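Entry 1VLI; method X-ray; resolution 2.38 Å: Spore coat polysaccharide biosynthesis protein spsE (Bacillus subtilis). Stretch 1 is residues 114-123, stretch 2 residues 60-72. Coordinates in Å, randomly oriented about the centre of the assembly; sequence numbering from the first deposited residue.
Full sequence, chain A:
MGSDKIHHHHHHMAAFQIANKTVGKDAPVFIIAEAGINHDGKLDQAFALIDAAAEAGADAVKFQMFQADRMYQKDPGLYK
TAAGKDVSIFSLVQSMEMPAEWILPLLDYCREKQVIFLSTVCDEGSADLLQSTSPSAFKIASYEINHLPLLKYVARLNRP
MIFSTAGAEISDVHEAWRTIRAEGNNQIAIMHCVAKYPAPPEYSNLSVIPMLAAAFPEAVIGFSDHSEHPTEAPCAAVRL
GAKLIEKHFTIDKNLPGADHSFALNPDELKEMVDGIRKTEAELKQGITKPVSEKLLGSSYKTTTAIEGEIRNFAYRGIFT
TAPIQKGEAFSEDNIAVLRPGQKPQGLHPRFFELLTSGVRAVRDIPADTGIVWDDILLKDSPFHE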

# COMPACT_ATOMS: atom_id res chain seq x y z
N GLN A 114 9.50 20.61 -5.14
CA GLN A 114 9.89 20.15 -3.82
C GLN A 114 8.85 19.25 -3.17
O GLN A 114 8.51 19.40 -1.99
CB GLN A 114 10.27 21.32 -2.92
CG GLN A 114 11.71 21.74 -3.10
CD GLN A 114 11.90 23.22 -2.91
OE1 GLN A 114 11.49 23.80 -1.89
NE2 GLN A 114 12.53 23.87 -3.90
N VAL A 115 8.32 18.34 -3.97
CA VAL A 115 7.52 17.27 -3.43
C VAL A 115 8.17 15.93 -3.78
O VAL A 115 8.93 15.80 -4.76
CB VAL A 115 6.00 17.36 -3.82
CG1 VAL A 115 5.46 18.74 -3.52
CG2 VAL A 115 5.78 17.05 -5.26
N ILE A 116 7.88 14.94 -2.93
CA ILE A 116 8.52 13.65 -3.03
C ILE A 116 7.57 12.73 -3.77
O ILE A 116 6.46 12.43 -3.29
CB ILE A 116 8.83 13.09 -1.62
CG1 ILE A 116 9.82 14.00 -0.86
CG2 ILE A 116 9.31 11.63 -1.70
CD1 ILE A 116 9.89 13.70 0.66
N PHE A 117 8.03 12.26 -4.92
CA PHE A 117 7.32 11.29 -5.72
C PHE A 117 7.38 9.93 -5.06
O PHE A 117 8.46 9.47 -4.65
CB PHE A 117 7.96 11.20 -7.11
CG PHE A 117 7.32 10.15 -8.00
CD1 PHE A 117 6.24 10.49 -8.83
CD2 PHE A 117 7.79 8.84 -8.01
CE1 PHE A 117 5.64 9.51 -9.65
CE2 PHE A 117 7.19 7.86 -8.81
CZ PHE A 117 6.13 8.20 -9.64
N LEU A 118 6.21 9.31 -4.96
CA LEU A 118 6.08 7.95 -4.45
C LEU A 118 5.17 7.11 -5.32
O LEU A 118 4.21 7.61 -5.90
CB LEU A 118 5.52 7.95 -3.03
CG LEU A 118 6.37 8.58 -1.93
CD1 LEU A 118 5.52 8.59 -0.71
CD2 LEU A 118 7.64 7.79 -1.68
N SER A 119 5.46 5.82 -5.38
CA SER A 119 4.54 4.87 -6.01
C SER A 119 4.46 3.56 -5.21
O SER A 119 5.16 3.38 -4.20
CB SER A 119 4.97 4.61 -7.44
OG SER A 119 3.88 4.20 -8.21
N THR A 120 3.68 2.62 -5.73
CA THR A 120 3.41 1.33 -5.11
C THR A 120 3.95 0.19 -5.95
O THR A 120 3.79 0.19 -7.18
CB THR A 120 1.88 1.16 -4.99
OG1 THR A 120 1.37 2.30 -4.32
CG2 THR A 120 1.51 0.01 -4.09
N VAL A 121 4.56 -0.79 -5.29
CA VAL A 121 4.98 -2.02 -5.96
C VAL A 121 4.17 -3.24 -5.52
O VAL A 121 3.69 -3.30 -4.39
CB VAL A 121 6.50 -2.28 -5.84
CG1 VAL A 121 7.24 -1.11 -6.41
CG2 VAL A 121 6.91 -2.50 -4.43
N CYS A 122 4.00 -4.19 -6.43
CA CYS A 122 3.24 -5.41 -6.14
C CYS A 122 3.91 -6.73 -6.52
O CYS A 122 3.29 -7.78 -6.41
CB CYS A 122 1.87 -5.34 -6.83
SG CYS A 122 2.00 -4.95 -8.60
N ASP A 123 5.14 -6.68 -7.04
CA ASP A 123 5.93 -7.87 -7.28
C ASP A 123 7.40 -7.53 -7.48
O ASP A 123 7.78 -6.35 -7.47
CB ASP A 123 5.41 -8.69 -8.46
CG ASP A 123 5.00 -7.85 -9.65
OD1 ASP A 123 5.82 -7.03 -10.15
OD2 ASP A 123 3.87 -7.99 -10.19
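Stretch 2 (60-72) AVKFQMFQADRMY

Neighbouring parallel strands commonly share a short backbone ladder and then diverge, leaving side chains and water to continue the contact, and stretches 114-123 and 60-72 of the spore coat polysaccharide biosynthesis protein spsE illustrate the pattern. The apolar centre has two layers. On the sheet face carrying F117 and V61, the F117 ring meets that of F63 (F117 CE1 to F63 CD2, 3.7 Å) and takes the selenium of selenomethionine M65 at its edge (F117 CZ to M65 SE, 4.1 Å), while V115 CG2 packs on V61 CG1 at 3.8 Å. On the face of I116, L118, A60 and K62, L118 CD1 packs against A60 CB at 3.7 Å.

Between these layers runs the ladder. Strands 60-63 and 116-118 are extended and parallel, their axes crossing at -26° and approaching to 4.6 Å. A60 lies beside I116, V61 beside F117 and K62 beside L118, with CA-CA separations of 4.3, 5.2 and 4.7 Å. V61 bonds both ways, its N to I116 O (2.8 Å) and its O to L118 N (2.9 Å); F63 N then reaches L118 O at 3.1 Å.

Beyond F63 the ladder gives way to other links. S119 OG donates a short hydrogen bond to F63 O (2.5 Å), and one water bridges M65 N and T120 O, 2.9 and 3.0 Å from its oxygen. T120 O also lies at the edge of the F66 ring, 3.3 Å from CD2. Stretch 2 then enters a turn of helical conformation at 68-71, which brings M71 SE to 3.9 Å from C122 CB. At the polar edge, R70 extends to D123 in a salt bridge: NE to OD2 is a well-aligned hydrogen bond of 3.2 Å, NH2 to OD1 a weak one of 3.3 Å.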

# COMPACT_ATOMS: atom_id res chain seq x y z
N ALA A 60 4.49 14.69 -0.18
CA ALA A 60 4.70 13.63 -1.14
C ALA A 60 3.52 13.65 -2.07
O ALA A 60 2.42 14.09 -1.68
CB ALA A 60 4.78 12.25 -0.42
N VAL A 61 3.73 13.16 -3.29
CA VAL A 61 2.64 12.98 -4.23
C VAL A 61 2.80 11.58 -4.76
O VAL A 61 3.91 11.15 -5.10
CB VAL A 61 2.67 14.03 -5.38
CG1 VAL A 61 3.95 13.86 -6.21
CG2 VAL A 61 1.40 13.91 -6.27
N LYS A 62 1.69 10.85 -4.78
CA LYS A 62 1.73 9.45 -5.12
C LYS A 62 0.92 9.12 -6.39
O LYS A 62 -0.28 9.46 -6.46
CB LYS A 62 1.23 8.64 -3.93
CG LYS A 62 0.90 7.22 -4.33
CD LYS A 62 1.54 6.25 -3.43
CE LYS A 62 0.55 5.89 -2.29
NZ LYS A 62 -0.64 5.18 -2.79
N PHE A 63 1.58 8.44 -7.35
CA PHE A 63 0.99 7.98 -8.62
C PHE A 63 1.02 6.46 -8.75
O PHE A 63 1.97 5.81 -8.31
CB PHE A 63 1.74 8.58 -9.82
CG PHE A 63 1.47 10.06 -10.04
CD1 PHE A 63 0.38 10.47 -10.81
CD2 PHE A 63 2.28 11.02 -9.45
CE1 PHE A 63 0.10 11.81 -10.98
CE2 PHE A 63 2.00 12.39 -9.62
CZ PHE A 63 0.91 12.78 -10.38
N GLN A 64 -0.02 5.89 -9.36
CA GLN A 64 -0.00 4.48 -9.75
C GLN A 64 0.88 4.27 -10.97
O GLN A 64 0.68 4.92 -12.01
CB GLN A 64 -1.40 3.99 -10.07
CG GLN A 64 -1.60 2.49 -9.89
CD GLN A 64 -3.01 2.05 -10.24
OE1 GLN A 64 -3.21 1.32 -11.20
NE2 GLN A 64 -3.99 2.52 -9.47
N MSE A 65 1.84 3.37 -10.86
CA MSE A 65 2.70 3.06 -11.99
C MSE A 65 2.35 1.77 -12.69
O MSE A 65 2.54 1.65 -13.89
CB MSE A 65 4.16 3.06 -11.58
CG MSE A 65 4.71 4.46 -11.45
SE MSE A 65 6.64 4.44 -11.13
CE MSE A 65 7.20 3.43 -12.66
N PHE A 66 1.82 0.80 -11.95
CA PHE A 66 1.60 -0.51 -12.51
C PHE A 66 0.11 -0.88 -12.61
O PHE A 66 -0.68 -0.48 -11.75
CB PHE A 66 2.43 -1.53 -11.74
CG PHE A 66 3.85 -1.09 -11.55
CD1 PHE A 66 4.80 -1.29 -12.55
CD2 PHE A 66 4.23 -0.42 -10.39
CE1 PHE A 66 6.10 -0.85 -12.38
CE2 PHE A 66 5.54 0.03 -10.22
CZ PHE A 66 6.47 -0.18 -11.21
N GLN A 67 -0.24 -1.60 -13.67
CA GLN A 67 -1.62 -2.03 -13.94
C GLN A 67 -2.05 -3.17 -13.04
O GLN A 67 -1.21 -3.98 -12.64
CB GLN A 67 -1.77 -2.45 -15.39
CG GLN A 67 -2.02 -1.29 -16.31
CD GLN A 67 -2.16 -1.72 -17.75
OE1 GLN A 67 -2.35 -2.92 -18.03
NE2 GLN A 67 -2.05 -0.77 -18.68
N ALA A 68 -3.35 -3.24 -12.73
CA ALA A 68 -3.88 -4.19 -11.74
C ALA A 68 -3.88 -5.66 -12.21
O ALA A 68 -3.78 -6.58 -11.38
CB ALA A 68 -5.27 -3.76 -11.26
N ASP A 69 -3.99 -5.87 -13.52
CA ASP A 69 -4.04 -7.21 -14.14
C ASP A 69 -2.91 -8.15 -13.67
O ASP A 69 -3.16 -9.32 -13.37
CB ASP A 69 -4.00 -7.10 -15.67
CG ASP A 69 -4.92 -6.00 -16.20
OD1 ASP A 69 -4.71 -4.80 -15.88
OD2 ASP A 69 -5.87 -6.26 -16.97
N ARG A 70 -1.69 -7.62 -13.62
CA ARG A 70 -0.47 -8.36 -13.24
C ARG A 70 -0.57 -8.96 -11.82
O ARG A 70 0.25 -9.80 -11.43
CB ARG A 70 0.77 -7.46 -13.36
CG ARG A 70 0.90 -6.40 -12.23
CD ARG A 70 1.92 -5.32 -12.49
NE ARG A 70 3.28 -5.86 -12.50
CZ ARG A 70 4.27 -5.38 -13.25
NH1 ARG A 70 4.05 -4.35 -14.06
NH2 ARG A 70 5.48 -5.93 -13.21
N MSE A 71 -1.56 -8.52 -11.06
CA MSE A 71 -1.74 -8.99 -9.71
C MSE A 71 -2.57 -10.30 -9.59
O MSE A 71 -2.48 -11.00 -8.59
CB MSE A 71 -2.35 -7.87 -8.89
CG MSE A 71 -1.61 -6.56 -9.08
SE MSE A 71 -1.91 -5.39 -7.56
CE MSE A 71 -3.79 -4.75 -8.02
N TYR A 72 -3.35 -10.60 -10.64
CA TYR A 72 -4.34 -11.70 -10.67
C TYR A 72 -3.91 -12.88 -11.58
O TYR A 72 -4.32 -14.04 -11.36
CB TYR A 72 -5.72 -11.15 -11.08
CG TYR A 72 -6.19 -10.01 -10.19
CD1 TYR A 72 -5.84 -8.68 -10.47
CD2 TYR A 72 -6.96 -10.27 -9.05
CE1 TYR A 72 -6.25 -7.63 -9.62
CE2 TYR A 72 -7.37 -9.24 -8.20
CZ TYR A 72 -7.01 -7.92 -8.49
OH TYR A 72 -7.43 -6.93 -7.64
O HOH W 1 -0.90 2.08 -2.01
O HOH W 2 0.23 3.97 -6.30
O HOH W 3 1.56 1.29 -8.81
O HOH W 4 1.72 -9.17 -9.02